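Local coordinates for protein 15-O-acetyltransferase (Fusarium sporotrichioides, PDB 3FOT) that transfers an acetyl group to the 15-hydroxyl of trichothecene precursors during the biosynthesis of T-2 toxin and related mycotoxins, at residues A[286-291]-A[513-518]; A[478-483]-A[487-492]. All coordinates share one frame; numbering follows the deposited sequence. Where two conformers were deposited one is given.

Interaction 1: A[286-291]-A[513-518]; sequences ADESID and FMLAFR. Unlike the reference sequence in segment 286-291: D291 (reference Ala).
The side chains of E288 and D291 meet those of L515 and R518 where the start of helix 286-299 lies beside the C-terminal end of helix 500-516. This is a surface contact between one helix and the C-terminal end and following tail of another, in a BAHD-superfamily acyltransferase. Both helices pack beside the four-stranded mixed sheet that contains strands 277-283 and 486-494.

The direct contacts are van der Waals. On E288 the aliphatic stem does the touching: CG lies 4.0 Å from CD2 of L515, and the two side chains cross at a slant. The E288 carboxylate turns back to its own helix start, where OE1 accepts from the backbone N of S285. One turn on, CB of D291 rests 3.8 Å from CD of R518. D291 departs from the reference sequence, which has alanine here.

The polar link between the segments runs through water. Water 1 donates to OD1 of D291 at 2.5 Å and accepts from NH1 of R518 at 2.8 Å. It lies at the guanidinium edge, in its plane. The charged atoms themselves stay apart, with OD1 of D291 4.9 Å from NH1 of R518. OE2 of E288 is likewise 5.1 Å from NH1 of R518, so both carboxylates may draw on the arginine's charge without forming a salt bridge.

Bonds within 513-518 fix the arginine. A bend at chi3 (-65°) folds its guanidinium back over L515, whose CD2 sits above the centre of one face. The carbonyl of L515 takes two donors, the N and NE of R518, from opposite faces of its plane. R299 and K379 hold the R518 carbonyl. The NE bond lies close to the guanidinium plane: NE of R518 is 2.9 Å from O of L515, with an N-H...O angle of 164°.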
# COMPACT_ATOMS: atom_id res chain seq x y z
N ALA A 286 21.36 -1.64 5.76
CA ALA A 286 21.05 -2.85 6.53
C ALA A 286 21.70 -2.82 7.93
O ALA A 286 21.10 -3.25 8.91
CB ALA A 286 21.50 -4.12 5.77
N ASP A 287 22.92 -2.29 8.02
CA ASP A 287 23.63 -2.28 9.31
C ASP A 287 22.88 -1.41 10.34
O ASP A 287 22.67 -1.81 11.51
CB ASP A 287 25.08 -1.79 9.14
CG ASP A 287 25.98 -2.84 8.48
OD1 ASP A 287 25.68 -4.05 8.55
OD2 ASP A 287 26.99 -2.43 7.91
N GLU A 288 22.44 -0.25 9.88
CA GLU A 288 21.67 0.66 10.73
C GLU A 288 20.36 0.05 11.12
O GLU A 288 19.92 0.17 12.27
CB GLU A 288 21.39 1.96 9.98
CG GLU A 288 22.58 2.85 9.89
CD GLU A 288 22.44 3.93 8.86
OE1 GLU A 288 21.45 3.94 8.07
OE2 GLU A 288 23.34 4.80 8.84
N SER A 289 19.70 -0.58 10.15
CA SER A 289 18.40 -1.19 10.42
C SER A 289 18.48 -2.33 11.41
O SER A 289 17.63 -2.47 12.29
CB SER A 289 17.73 -1.63 9.10
OG SER A 289 17.64 -0.55 8.17
N ILE A 290 19.53 -3.15 11.28
CA ILE A 290 19.70 -4.27 12.18
C ILE A 290 19.96 -3.77 13.61
O ILE A 290 19.43 -4.31 14.58
CB ILE A 290 20.85 -5.18 11.65
CG1 ILE A 290 20.34 -5.98 10.44
CG2 ILE A 290 21.37 -6.10 12.76
CD1 ILE A 290 21.45 -6.66 9.65
N ASP A 291 20.75 -2.70 13.70
CA ASP A 291 21.09 -2.10 15.00
C ASP A 291 19.83 -1.50 15.64
O ASP A 291 19.62 -1.63 16.85
CB ASP A 291 22.17 -1.00 14.88
CG ASP A 291 23.60 -1.55 14.78
OD1 ASP A 291 24.51 -0.79 14.38
OD2 ASP A 291 23.79 -2.73 15.08
N PHE A 513 16.25 10.64 15.17
CA PHE A 513 15.74 10.08 16.43
C PHE A 513 15.76 8.55 16.46
O PHE A 513 16.11 7.96 17.47
CB PHE A 513 14.32 10.57 16.75
CG PHE A 513 14.26 11.99 17.25
CD1 PHE A 513 14.99 12.39 18.39
CD2 PHE A 513 13.41 12.92 16.62
CE1 PHE A 513 14.89 13.70 18.89
CE2 PHE A 513 13.32 14.24 17.12
CZ PHE A 513 14.06 14.63 18.24
N MET A 514 15.38 7.91 15.35
CA MET A 514 15.49 6.45 15.27
C MET A 514 16.92 5.98 15.54
O MET A 514 17.15 5.01 16.30
CB MET A 514 14.99 5.97 13.90
CG MET A 514 13.47 6.13 13.77
SD MET A 514 12.94 5.71 12.11
CE MET A 514 13.12 3.91 12.13
N LEU A 515 17.88 6.66 14.92
CA LEU A 515 19.27 6.27 15.05
C LEU A 515 19.76 6.49 16.47
O LEU A 515 20.59 5.72 16.99
CB LEU A 515 20.14 7.02 14.03
CG LEU A 515 19.94 6.55 12.59
CD1 LEU A 515 20.62 7.54 11.64
CD2 LEU A 515 20.46 5.10 12.39
N ALA A 516 19.20 7.50 17.12
CA ALA A 516 19.55 7.81 18.51
C ALA A 516 19.16 6.70 19.48
O ALA A 516 19.67 6.64 20.59
CB ALA A 516 18.93 9.18 18.93
N PHE A 517 18.26 5.82 19.06
CA PHE A 517 17.78 4.75 19.92
C PHE A 517 18.78 3.60 19.98
O PHE A 517 18.65 2.72 20.84
CB PHE A 517 16.45 4.22 19.38
CG PHE A 517 15.58 3.60 20.40
CD1 PHE A 517 15.04 4.37 21.42
CD2 PHE A 517 15.20 2.25 20.30
CE1 PHE A 517 14.16 3.82 22.36
CE2 PHE A 517 14.33 1.68 21.21
CZ PHE A 517 13.79 2.47 22.26
N ARG A 518 19.76 3.60 19.07
CA ARG A 518 20.70 2.49 18.96
C ARG A 518 21.44 2.31 20.27
O ARG A 518 21.66 3.28 21.01
CB ARG A 518 21.69 2.70 17.80
CG ARG A 518 21.06 2.49 16.44
CD ARG A 518 22.06 2.79 15.36
NE ARG A 518 22.42 4.21 15.39
CZ ARG A 518 23.36 4.77 14.64
NH1 ARG A 518 24.06 4.03 13.78
NH2 ARG A 518 23.62 6.06 14.74
O HOH W 1 24.31 1.29 13.08

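Interaction 2: A[478-483]-A[487-492]; sequences IRLDSW and STLNII
R479 and D481 pair with N490 and T488 in an antiparallel beta hairpin formed by strands 477-483 and 486-494. These are the two middle strands of a four-stranded mixed sheet. Both hydrogen-bonded pairs are complete. N of R479 donates to O of N490 at 2.7 Å, and N of N490 returns a bond to O of R479 at 3.0 Å. D481 and T488 exchange the same two bonds. CA-H...O contacts fill in between, such as CA of L489 to O of R479.

One face carries I478, L480, L489 and I491. CG1 of I478 lies alongside CG1 of I491 at 3.7 Å, the two side chains pointing the same way. L480 instead leans across L489, with its CD1 3.6 Å from CD1 of that residue. Its CG is anti to the backbone N (chi1 179°), which swings CD1 over the neighbouring strand.

The other face carries R479, D481, T488 and N490. The aliphatic part of R479 packs on I492, its CD 3.4 Å from CD1 of I492. The chain bends about its CG-CD bond (chi3 73°), and NH1 forms a salt bridge with D439 on strand 435-441. NH2 meets a glycerol, probably from the crystallisation liquor. Strand 435-441 flanks the hairpin through backbone bonds to I478 and L480. On the far side I281 of strand 277-283 touches T488 and N490.

At the turn end, S482 and S487 form a non-hydrogen-bonded pair. Water 3 joins their hydroxyls: it is 2.8 Å from OG of S482 and 2.7 Å from OG of S487.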
# COMPACT_ATOMS: atom_id res chain seq x y z
N ILE A 478 3.71 8.88 5.97
CA ILE A 478 5.03 8.33 6.20
C ILE A 478 4.92 6.83 6.23
O ILE A 478 4.18 6.28 7.05
CB ILE A 478 5.65 8.88 7.52
CG1 ILE A 478 5.70 10.41 7.47
CG2 ILE A 478 7.05 8.32 7.71
CD1 ILE A 478 5.78 11.07 8.81
N ARG A 479 5.63 6.17 5.31
CA ARG A 479 5.54 4.73 5.18
C ARG A 479 6.87 4.08 5.58
O ARG A 479 7.93 4.63 5.27
CB ARG A 479 5.21 4.34 3.74
CG ARG A 479 4.08 5.17 3.07
CD ARG A 479 3.67 4.50 1.74
NE ARG A 479 2.91 3.28 1.98
CZ ARG A 479 1.60 3.21 2.16
NH1 ARG A 479 1.04 2.02 2.36
NH2 ARG A 479 0.85 4.31 2.13
N LEU A 480 6.81 2.94 6.24
CA LEU A 480 8.02 2.18 6.56
C LEU A 480 7.92 0.79 5.97
O LEU A 480 6.92 0.10 6.17
CB LEU A 480 8.19 2.03 8.09
CG LEU A 480 9.42 1.24 8.58
CD1 LEU A 480 10.69 2.02 8.38
CD2 LEU A 480 9.26 0.77 10.03
N ASP A 481 8.94 0.35 5.25
CA ASP A 481 9.02 -1.09 5.02
C ASP A 481 10.45 -1.59 5.08
O ASP A 481 11.34 -0.84 5.49
CB ASP A 481 8.25 -1.55 3.78
CG ASP A 481 8.70 -0.89 2.53
OD1 ASP A 481 9.79 -0.28 2.53
OD2 ASP A 481 7.93 -1.03 1.53
N SER A 482 10.65 -2.83 4.69
CA SER A 482 11.94 -3.45 4.81
C SER A 482 12.18 -4.37 3.63
O SER A 482 11.26 -5.04 3.17
CB SER A 482 12.01 -4.29 6.09
OG SER A 482 13.31 -4.83 6.22
N TRP A 483 13.43 -4.40 3.17
CA TRP A 483 13.83 -5.38 2.15
C TRP A 483 15.29 -5.71 2.34
O TRP A 483 16.09 -4.80 2.52
CB TRP A 483 13.61 -4.76 0.80
CG TRP A 483 13.92 -5.61 -0.39
CD1 TRP A 483 14.86 -5.35 -1.35
CD2 TRP A 483 13.26 -6.81 -0.78
NE1 TRP A 483 14.83 -6.34 -2.32
CE2 TRP A 483 13.86 -7.25 -1.99
CE3 TRP A 483 12.23 -7.57 -0.22
CZ2 TRP A 483 13.45 -8.40 -2.66
CZ3 TRP A 483 11.82 -8.74 -0.90
CH2 TRP A 483 12.43 -9.13 -2.11
N SER A 487 15.67 -1.07 6.24
CA SER A 487 14.41 -0.31 6.36
C SER A 487 14.43 0.94 5.50
O SER A 487 15.41 1.69 5.51
CB SER A 487 14.12 0.05 7.83
OG SER A 487 13.95 -1.14 8.60
N THR A 488 13.35 1.19 4.77
CA THR A 488 13.20 2.41 4.01
C THR A 488 12.04 3.23 4.58
O THR A 488 10.96 2.67 4.80
CB THR A 488 12.88 2.07 2.56
OG1 THR A 488 14.04 1.43 1.98
CG2 THR A 488 12.54 3.33 1.79
N LEU A 489 12.27 4.51 4.82
CA LEU A 489 11.18 5.43 5.15
C LEU A 489 10.91 6.27 3.94
O LEU A 489 11.83 6.83 3.34
CB LEU A 489 11.50 6.34 6.35
CG LEU A 489 11.44 5.71 7.75
CD1 LEU A 489 12.74 5.00 7.99
CD2 LEU A 489 11.24 6.82 8.81
N ASN A 490 9.64 6.36 3.59
CA ASN A 490 9.16 7.19 2.48
C ASN A 490 8.13 8.19 3.03
O ASN A 490 7.26 7.78 3.80
CB ASN A 490 8.50 6.27 1.45
CG ASN A 490 8.35 6.90 0.06
OD1 ASN A 490 8.43 8.12 -0.11
ND2 ASN A 490 8.13 6.05 -0.93
N ILE A 491 8.23 9.44 2.64
CA ILE A 491 7.17 10.37 2.96
C ILE A 491 6.56 10.81 1.64
O ILE A 491 7.24 11.34 0.75
CB ILE A 491 7.63 11.61 3.74
CG1 ILE A 491 8.35 11.22 5.03
CG2 ILE A 491 6.40 12.51 4.05
CD1 ILE A 491 8.73 12.43 5.94
N ILE A 492 5.26 10.56 1.51
CA ILE A 492 4.54 11.03 0.34
C ILE A 492 3.74 12.25 0.76
O ILE A 492 3.20 12.30 1.88
CB ILE A 492 3.62 9.95 -0.25
CG1 ILE A 492 4.39 8.66 -0.53
CG2 ILE A 492 3.02 10.42 -1.55
CD1 ILE A 492 4.08 7.61 0.44
O HOH W 2 11.35 -1.62 8.65
O HOH W 3 14.55 -3.77 8.47

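How the interactions relate
The two contacts lie about 14 Å apart, centre to centre, in the same part of the fold. Interaction 1 is at the surface, whereas interaction 2 is buried in the sheet. Along the chain, 286-291 comes first, then the hairpin 478-483 and 487-492, and last 513-518. Strand 486-494 is followed directly by helix 500-516, so the second strand of the hairpin leads to the C-terminal partner of interaction 1. The contacts also touch: OG of S289 probably accepts from N of S487, and SD of M514 packs on CD2 of L489. Both helices are thus tied to one strand. Neither contact lies at H414, which binds 15-deacetylcalonectrin.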